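Local structure of fatty acid-binding protein TM_1468 (1VPV) at residues Val15-Pro26 against Ser134-Arg145; Val176-Arg187 against Thr281-Val289. The protein binds long-chain fatty acids such as palmitate and may play a role in lipid transport or fatty acid metabolism. All coordinates share one frame; numbering follows the deposited sequence.

Contact 1: residues Val15-Pro26 against Ser134-Arg145. With PLM (palmitic acid), chain D.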
# COMPACT_ATOMS: atom_id res chain seq x y z
N VAL A 15 -15.65 14.39 6.28
CA VAL A 15 -14.92 13.81 5.15
C VAL A 15 -14.70 12.30 5.26
O VAL A 15 -14.13 11.82 6.23
CB VAL A 15 -13.53 14.48 5.02
CG1 VAL A 15 -12.83 14.02 3.75
CG2 VAL A 15 -13.66 15.98 5.00
N LYS A 16 -15.15 11.55 4.25
CA LYS A 16 -14.81 10.13 4.13
C LYS A 16 -13.47 9.98 3.44
O LYS A 16 -13.19 10.71 2.48
CB LYS A 16 -15.83 9.40 3.25
CG LYS A 16 -15.67 7.88 3.29
CD LYS A 16 -16.38 7.31 4.52
CE LYS A 16 -15.81 5.98 4.92
NZ LYS A 16 -16.51 5.50 6.12
N ILE A 17 -12.67 9.03 3.90
CA ILE A 17 -11.43 8.71 3.22
C ILE A 17 -11.59 7.31 2.65
O ILE A 17 -11.98 6.38 3.34
CB ILE A 17 -10.22 8.78 4.16
CG1 ILE A 17 -9.99 10.22 4.60
CG2 ILE A 17 -8.97 8.22 3.48
CD1 ILE A 17 -8.97 10.38 5.75
N LEU A 18 -11.31 7.16 1.37
CA LEU A 18 -11.35 5.87 0.72
C LEU A 18 -9.96 5.52 0.19
O LEU A 18 -9.33 6.33 -0.49
CB LEU A 18 -12.35 5.91 -0.43
CG LEU A 18 -12.51 4.63 -1.22
CD1 LEU A 18 -13.19 3.58 -0.40
CD2 LEU A 18 -13.32 4.95 -2.47
N VAL A 19 -9.46 4.33 0.51
CA VAL A 19 -8.28 3.79 -0.22
C VAL A 19 -8.77 2.55 -0.97
O VAL A 19 -9.87 2.06 -0.73
CB VAL A 19 -7.10 3.44 0.70
CG1 VAL A 19 -6.65 4.69 1.53
CG2 VAL A 19 -7.45 2.28 1.64
N ASP A 20 -7.97 2.07 -1.90
CA ASP A 20 -8.25 0.84 -2.58
C ASP A 20 -7.59 -0.33 -1.85
O ASP A 20 -6.76 -0.12 -0.96
CB ASP A 20 -7.81 0.94 -4.03
CG ASP A 20 -6.31 1.03 -4.20
OD1 ASP A 20 -5.59 0.03 -3.88
OD2 ASP A 20 -5.87 2.10 -4.68
N SER A 21 -7.99 -1.56 -2.19
CA SER A 21 -7.54 -2.74 -1.44
C SER A 21 -6.02 -2.96 -1.50
O SER A 21 -5.44 -3.60 -0.61
CB SER A 21 -8.23 -3.99 -1.95
OG SER A 21 -7.93 -4.17 -3.31
N THR A 22 -5.38 -2.42 -2.53
CA THR A 22 -3.92 -2.47 -2.64
C THR A 22 -3.18 -1.57 -1.63
O THR A 22 -1.98 -1.62 -1.58
CB THR A 22 -3.42 -2.06 -4.06
OG1 THR A 22 -3.49 -0.65 -4.22
CG2 THR A 22 -4.26 -2.71 -5.10
N ALA A 23 -3.90 -0.76 -0.87
CA ALA A 23 -3.33 -0.02 0.25
C ALA A 23 -2.98 -0.88 1.47
O ALA A 23 -2.22 -0.42 2.35
CB ALA A 23 -4.26 1.15 0.69
N ASP A 24 -3.54 -2.10 1.54
CA ASP A 24 -3.27 -3.03 2.64
C ASP A 24 -3.39 -2.29 3.98
O ASP A 24 -2.49 -2.34 4.83
CB ASP A 24 -1.87 -3.63 2.50
CG ASP A 24 -1.67 -4.41 1.21
OD1 ASP A 24 -2.67 -4.92 0.65
OD2 ASP A 24 -0.49 -4.54 0.75
N VAL A 25 -4.49 -1.57 4.14
CA VAL A 25 -4.73 -0.73 5.31
C VAL A 25 -4.88 -1.56 6.58
O VAL A 25 -5.59 -2.59 6.57
CB VAL A 25 -5.99 0.21 5.10
CG1 VAL A 25 -7.29 -0.59 5.06
CG2 VAL A 25 -6.05 1.30 6.19
N PRO A 26 -4.21 -1.15 7.68
CA PRO A 26 -4.32 -1.96 8.92
C PRO A 26 -5.76 -2.09 9.35
O PRO A 26 -6.52 -1.13 9.22
CB PRO A 26 -3.49 -1.18 9.93
CG PRO A 26 -2.51 -0.36 9.05
CD PRO A 26 -3.34 0.02 7.86
N SER A 134 0.45 -0.45 -1.42
CA SER A 134 0.51 -1.28 -0.24
C SER A 134 0.64 -0.41 0.98
O SER A 134 0.03 0.66 1.01
CB SER A 134 1.62 -2.31 -0.33
OG SER A 134 1.70 -3.09 0.85
N GLY A 135 1.41 -0.86 1.99
CA GLY A 135 1.42 -0.22 3.34
C GLY A 135 1.90 1.23 3.37
O GLY A 135 1.82 1.92 4.40
N ALA A 136 2.43 1.74 2.27
CA ALA A 136 2.80 3.14 2.26
C ALA A 136 1.57 4.04 2.09
O ALA A 136 1.60 5.16 2.55
CB ALA A 136 3.81 3.41 1.20
N ILE A 137 0.51 3.56 1.45
CA ILE A 137 -0.65 4.41 1.12
C ILE A 137 -1.44 4.89 2.33
O ILE A 137 -1.90 6.04 2.34
CB ILE A 137 -1.61 3.72 0.13
CG1 ILE A 137 -1.04 3.79 -1.28
CG2 ILE A 137 -3.05 4.39 0.14
CD1 ILE A 137 -1.61 2.74 -2.20
N PRO A 138 -1.62 4.04 3.35
CA PRO A 138 -2.34 4.50 4.54
C PRO A 138 -1.63 5.59 5.33
O PRO A 138 -2.27 6.27 6.15
CB PRO A 138 -2.45 3.23 5.40
CG PRO A 138 -2.13 2.10 4.48
CD PRO A 138 -1.24 2.63 3.44
N LEU A 139 -0.33 5.73 5.15
CA LEU A 139 0.44 6.72 5.90
C LEU A 139 -0.10 8.11 5.58
O LEU A 139 -0.55 8.80 6.48
CB LEU A 139 1.97 6.59 5.66
CG LEU A 139 2.61 5.29 6.15
CD1 LEU A 139 4.01 5.12 5.66
CD2 LEU A 139 2.57 5.20 7.66
N PRO A 140 -0.13 8.50 4.30
CA PRO A 140 -0.81 9.77 3.95
C PRO A 140 -2.31 9.86 4.28
O PRO A 140 -2.82 10.97 4.44
CB PRO A 140 -0.58 9.91 2.44
CG PRO A 140 -0.15 8.58 1.97
CD PRO A 140 0.50 7.88 3.12
N ALA A 141 -3.00 8.74 4.41
CA ALA A 141 -4.41 8.75 4.83
C ALA A 141 -4.58 9.11 6.28
O ALA A 141 -5.48 9.88 6.64
CB ALA A 141 -5.06 7.42 4.58
N ARG A 142 -3.78 8.49 7.14
CA ARG A 142 -3.74 8.84 8.55
C ARG A 142 -3.47 10.32 8.71
O ARG A 142 -4.17 11.01 9.47
CB ARG A 142 -2.69 8.08 9.30
CG ARG A 142 -2.57 8.51 10.77
CD ARG A 142 -1.83 7.49 11.61
NE ARG A 142 -0.48 7.28 11.06
CZ ARG A 142 0.40 6.42 11.57
NH1 ARG A 142 0.12 5.71 12.65
NH2 ARG A 142 1.59 6.28 11.00
N VAL A 143 -2.46 10.80 8.00
CA VAL A 143 -2.03 12.19 8.13
C VAL A 143 -3.15 13.11 7.69
O VAL A 143 -3.39 14.10 8.33
CB VAL A 143 -0.75 12.48 7.29
CG1 VAL A 143 -0.47 13.94 7.24
CG2 VAL A 143 0.47 11.73 7.90
N ALA A 144 -3.83 12.78 6.60
CA ALA A 144 -4.97 13.56 6.17
C ALA A 144 -6.03 13.60 7.25
O ALA A 144 -6.69 14.64 7.45
CB ALA A 144 -5.56 12.99 4.92
N ARG A 145 -6.22 12.49 7.95
CA ARG A 145 -7.27 12.47 8.98
C ARG A 145 -6.89 13.39 10.12
O ARG A 145 -7.70 14.20 10.59
CB ARG A 145 -7.51 11.05 9.52
CG ARG A 145 -8.57 10.98 10.62
CD ARG A 145 -9.93 11.61 10.16
NE ARG A 145 -10.64 10.71 9.24
CZ ARG A 145 -11.63 11.07 8.42
NH1 ARG A 145 -12.06 12.31 8.36
NH2 ARG A 145 -12.19 10.16 7.64
C1 PLM D . -4.65 -3.71 -10.92
O1 PLM D . -5.10 -2.63 -11.39
O2 PLM D . -4.88 -4.83 -11.47
C2 PLM D . -3.82 -3.64 -9.65
C3 PLM D . -2.34 -3.76 -9.95
C4 PLM D . -1.55 -3.83 -8.65
C5 PLM D . -0.07 -4.02 -8.98
C6 PLM D . 0.78 -4.11 -7.75
C7 PLM D . 2.26 -4.23 -8.06
C8 PLM D . 3.05 -4.72 -6.85
C9 PLM D . 3.22 -3.62 -5.82
CA PLM D . 3.93 -4.12 -4.57
CB PLM D . 4.22 -2.96 -3.63
CC PLM D . 4.65 -3.49 -2.26
CD PLM D . 5.13 -2.36 -1.32
CE PLM D . 5.35 -2.85 0.10
CF PLM D . 5.99 -1.80 0.99
CG PLM D . 4.96 -0.82 1.57

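Contact 2: residues Val176-Arg187 against Thr281-Val289. With PLM (palmitic acid), chain D.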
# COMPACT_ATOMS: atom_id res chain seq x y z
N VAL A 176 11.14 -9.63 -2.08
CA VAL A 176 10.45 -10.86 -2.44
C VAL A 176 11.50 -11.96 -2.52
O VAL A 176 12.69 -11.69 -2.64
CB VAL A 176 9.72 -10.70 -3.81
CG1 VAL A 176 8.66 -9.62 -3.72
CG2 VAL A 176 10.71 -10.42 -4.93
N SER A 177 11.05 -13.21 -2.46
CA SER A 177 11.96 -14.33 -2.59
C SER A 177 11.86 -15.02 -3.96
O SER A 177 12.77 -15.76 -4.36
CB SER A 177 11.73 -15.35 -1.48
OG SER A 177 10.42 -15.88 -1.62
N ASN A 178 10.80 -14.74 -4.70
CA ASN A 178 10.61 -15.36 -6.00
C ASN A 178 10.10 -14.34 -7.01
O ASN A 178 8.87 -14.05 -7.10
CB ASN A 178 9.68 -16.58 -5.88
CG ASN A 178 9.36 -17.17 -7.22
OD1 ASN A 178 9.78 -16.63 -8.25
ND2 ASN A 178 8.64 -18.26 -7.25
N PHE A 179 11.03 -13.83 -7.80
CA PHE A 179 10.77 -12.65 -8.67
C PHE A 179 9.74 -12.90 -9.74
O PHE A 179 9.21 -11.96 -10.30
CB PHE A 179 12.05 -12.22 -9.38
CG PHE A 179 12.02 -10.82 -9.93
CD1 PHE A 179 11.72 -9.74 -9.12
CD2 PHE A 179 12.36 -10.57 -11.26
CE1 PHE A 179 11.72 -8.41 -9.63
CE2 PHE A 179 12.39 -9.27 -11.78
CZ PHE A 179 12.05 -8.19 -10.96
N ASP A 180 9.53 -14.17 -10.07
CA ASP A 180 8.57 -14.58 -11.10
C ASP A 180 7.16 -14.06 -10.93
O ASP A 180 6.46 -13.85 -11.90
CB ASP A 180 8.50 -16.09 -11.16
CG ASP A 180 9.68 -16.68 -11.86
OD1 ASP A 180 10.32 -15.95 -12.64
OD2 ASP A 180 9.96 -17.89 -11.66
N TYR A 181 6.72 -13.86 -9.70
CA TYR A 181 5.41 -13.28 -9.45
C TYR A 181 5.31 -11.86 -9.99
O TYR A 181 4.38 -11.54 -10.75
CB TYR A 181 5.12 -13.30 -7.97
CG TYR A 181 4.74 -14.67 -7.39
CD1 TYR A 181 5.70 -15.52 -6.87
CD2 TYR A 181 3.41 -15.05 -7.28
CE1 TYR A 181 5.33 -16.74 -6.31
CE2 TYR A 181 3.05 -16.25 -6.72
CZ TYR A 181 4.00 -17.09 -6.25
OH TYR A 181 3.64 -18.28 -5.72
N LEU A 182 6.26 -11.01 -9.62
CA LEU A 182 6.27 -9.64 -10.15
C LEU A 182 6.37 -9.62 -11.68
O LEU A 182 5.67 -8.85 -12.36
CB LEU A 182 7.41 -8.85 -9.53
CG LEU A 182 7.13 -8.33 -8.12
CD1 LEU A 182 8.40 -7.77 -7.52
CD2 LEU A 182 6.09 -7.21 -8.21
N VAL A 183 7.22 -10.48 -12.21
CA VAL A 183 7.38 -10.55 -13.65
C VAL A 183 6.06 -10.96 -14.28
O VAL A 183 5.65 -10.33 -15.26
CB VAL A 183 8.55 -11.43 -14.10
CG1 VAL A 183 8.55 -11.60 -15.60
CG2 VAL A 183 9.90 -10.79 -13.69
N LYS A 184 5.36 -11.96 -13.72
CA LYS A 184 4.08 -12.36 -14.31
C LYS A 184 3.06 -11.26 -14.17
O LYS A 184 2.22 -11.10 -15.05
CB LYS A 184 3.49 -13.63 -13.68
CG LYS A 184 2.15 -14.05 -14.32
CD LYS A 184 1.51 -15.20 -13.60
CE LYS A 184 -0.01 -15.27 -13.88
NZ LYS A 184 -0.25 -15.90 -15.15
N GLY A 185 3.08 -10.57 -13.05
CA GLY A 185 2.16 -9.45 -12.84
C GLY A 185 2.26 -8.29 -13.85
O GLY A 185 1.26 -7.62 -14.09
N GLY A 186 3.46 -8.03 -14.39
CA GLY A 186 3.65 -7.05 -15.44
C GLY A 186 4.17 -5.68 -15.03
O GLY A 186 4.44 -4.82 -15.88
N ARG A 187 4.36 -5.45 -13.74
CA ARG A 187 4.69 -4.10 -13.28
C ARG A 187 6.20 -3.77 -13.15
O ARG A 187 6.57 -2.67 -12.67
CB ARG A 187 3.96 -3.80 -11.97
CG ARG A 187 2.63 -3.22 -12.13
CD ARG A 187 1.68 -4.11 -12.93
NE ARG A 187 0.36 -3.51 -12.94
CZ ARG A 187 -0.74 -4.09 -13.40
NH1 ARG A 187 -0.69 -5.30 -13.90
NH2 ARG A 187 -1.90 -3.45 -13.36
N THR A 281 -0.48 -9.46 -2.85
CA THR A 281 0.11 -10.79 -2.73
C THR A 281 0.27 -11.47 -4.06
O THR A 281 1.27 -12.16 -4.32
CB THR A 281 -0.76 -11.68 -1.84
OG1 THR A 281 -0.87 -11.05 -0.56
CG2 THR A 281 -0.13 -13.03 -1.64
N THR A 282 -0.74 -11.31 -4.90
CA THR A 282 -0.80 -11.97 -6.20
C THR A 282 0.41 -11.54 -6.99
O THR A 282 1.03 -12.37 -7.68
CB THR A 282 -2.12 -11.64 -6.92
OG1 THR A 282 -3.20 -12.41 -6.32
CG2 THR A 282 -2.01 -11.95 -8.43
N HIS A 283 0.78 -10.27 -6.85
CA HIS A 283 1.90 -9.70 -7.60
C HIS A 283 3.24 -9.95 -6.94
O HIS A 283 4.22 -10.04 -7.66
CB HIS A 283 1.73 -8.19 -7.77
CG HIS A 283 0.77 -7.83 -8.83
ND1 HIS A 283 1.16 -7.56 -10.12
CD2 HIS A 283 -0.58 -7.73 -8.81
CE1 HIS A 283 0.09 -7.31 -10.85
NE2 HIS A 283 -0.98 -7.37 -10.07
N VAL A 284 3.31 -10.00 -5.61
CA VAL A 284 4.63 -10.08 -4.96
C VAL A 284 5.03 -11.47 -4.60
O VAL A 284 6.23 -11.78 -4.54
CB VAL A 284 4.81 -9.16 -3.70
CG1 VAL A 284 4.81 -7.71 -4.10
CG2 VAL A 284 3.75 -9.42 -2.66
N GLY A 285 4.02 -12.30 -4.34
CA GLY A 285 4.23 -13.69 -3.97
C GLY A 285 4.30 -13.87 -2.46
O GLY A 285 4.75 -12.96 -1.74
N PRO A 286 3.88 -15.03 -1.96
CA PRO A 286 3.90 -15.27 -0.53
C PRO A 286 5.33 -15.26 -0.05
O PRO A 286 6.23 -15.58 -0.84
CB PRO A 286 3.31 -16.68 -0.37
CG PRO A 286 2.69 -17.02 -1.68
CD PRO A 286 3.38 -16.19 -2.72
N GLY A 287 5.53 -14.90 1.23
CA GLY A 287 6.86 -14.77 1.82
C GLY A 287 7.33 -13.32 1.89
O GLY A 287 8.14 -12.99 2.72
N THR A 288 6.77 -12.46 1.05
CA THR A 288 7.22 -11.08 0.91
C THR A 288 7.17 -10.26 2.22
O THR A 288 6.27 -10.43 3.03
CB THR A 288 6.39 -10.38 -0.18
OG1 THR A 288 6.62 -11.05 -1.44
CG2 THR A 288 6.74 -8.85 -0.31
N VAL A 289 8.16 -9.39 2.41
CA VAL A 289 8.28 -8.56 3.61
C VAL A 289 8.72 -7.13 3.22
O VAL A 289 9.62 -6.93 2.40
CB VAL A 289 9.30 -9.20 4.61
CG1 VAL A 289 9.83 -8.19 5.63
CG2 VAL A 289 8.66 -10.33 5.32
C1 PLM D . -4.65 -3.71 -10.92
O1 PLM D . -5.10 -2.63 -11.39
O2 PLM D . -4.88 -4.83 -11.47
C2 PLM D . -3.82 -3.64 -9.65
C3 PLM D . -2.34 -3.76 -9.95
C4 PLM D . -1.55 -3.83 -8.65
C5 PLM D . -0.07 -4.02 -8.98
C6 PLM D . 0.78 -4.11 -7.75
C7 PLM D . 2.26 -4.23 -8.06
C8 PLM D . 3.05 -4.72 -6.85
C9 PLM D . 3.22 -3.62 -5.82
CA PLM D . 3.93 -4.12 -4.57
CB PLM D . 4.22 -2.96 -3.63
CC PLM D . 4.65 -3.49 -2.26
CD PLM D . 5.13 -2.36 -1.32
CE PLM D . 5.35 -2.85 0.10
CF PLM D . 5.99 -1.80 0.99
CG PLM D . 4.96 -0.82 1.57
O HOH W 1 7.79 -11.51 -6.97
O HOH W 2 1.79 -12.33 -10.18
O HOH W 3 3.83 -7.09 -11.45

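Contact 1: residues Val15-Pro26 against Ser134-Arg145
The R145 guanidinium lies with one face against I17 and one edge against V15. I17 CD1 rests on that face, 3.6 Å from the plane and nearer the rim than the middle. At the edge, V15 O lies in the plane and takes bonds from both terminal nitrogens, R145 NH2 at 2.9 Å and R145 NH1 at 3.0 Å. Y33 O also accepts from NE, and D34 O from NH2. The side chain reaches the strand because it leaves the helix with CG anti to the backbone N (chi1 179°) and then bends at chi2 and chi3. A methionine here has no guanidinium to offer, and V15 O, Y33 O and D34 O would probably be left without these donors, with the start of the strand held less firmly to the helix.

The second flat group is the D24 carboxylate. Its OD2 accepts from S134 OG at 2.6 Å, on the anti side and 20° out of the plane, while OD1 takes the backbone N of G277. Between these polar ends the contact is apolar. I17 CG2 faces A141 CB at 4.1 Å. A23 CB meets I137 CG2 at 3.5 Å, and V19 CG1 touches the same methyl. P138 packs on V25 and P26. S134 CB and G135 N lie against the methyl end of the palmitate.

Strand 15-20 and helix segment 138-145 run antiparallel, helix-on-sheet packing of the DegV fold. The strand lies between parallel strands 35-43 and 97-102. P138 reaches I245 in the other sheet, and S134 packs on I280 of helix 278-284.

Contact 2: residues Val176-Arg187 against Thr281-Val289
Y181 lays its ring flat over the CA of G285, and water rather than direct hydrogen bonding joins the polar groups of the two segments. The site belongs to the DegV fold, where short helix 180-185 meets the end of helix 278-284 and the type II turn G285-T288. G285 CA is 3.6 Å from the Y181 ring centroid and 12° off the ring normal, a CH-pi contact. A side chain at G285 would clash with this ring. P286 CD touches Y181 CZ at 3.7 Å.

L182 N comes within 3.0 Å of H283 O, but the N-H does not point at it. L182 N instead donates to water 1, which donates to N178 O and V284 O. Water 2 bridges Y181 O and T282 O, donating to both. Water 3 donates to L182 O, accepts from R187 N and sits in the plane of the H283 ring, 3.0 Å from ND1. V176 CG1 packs against V284 O and T288 OG1, 3.4 Å from each. T288 OG1 donates back to G285 O at 2.7 Å.

H283 lines the fatty acid site. With CG anti to its carbonyl carbon (chi1 -78°), the imidazole places one face on the palmitate chain, with PLM C5 3.6 Å above the ring centre. T75, a palmitate-binding residue, is hydrogen-bonded to H283 NE2. PLM C3 lies over one face of the R187 guanidinium, which stands 80° to the H283 ring. R187 NE donates to L107 O, and R187 NH1 to G185 O at 3.0 Å, nearly in the guanidinium plane.

From the N terminus, contact 1 comes first. It brings the first strand back against helix 138-149 and closes a loop of 107 residues that holds the other strands of the first sheet. Contact 2 opens only afterwards. It closes 93 residues, including four strands of the second sheet, and joins the end of strand 170-176 and helix 180-185 to the end of helix 278-284 and the turn that leads into strand 289-295. The two loops lie in series and neither nest nor cross. The centres of contact 1 and contact 2 are about 22 Å apart. Palmitate links them: contact 1 touches its methyl end, and contact 2 runs along the chain toward the carboxylate.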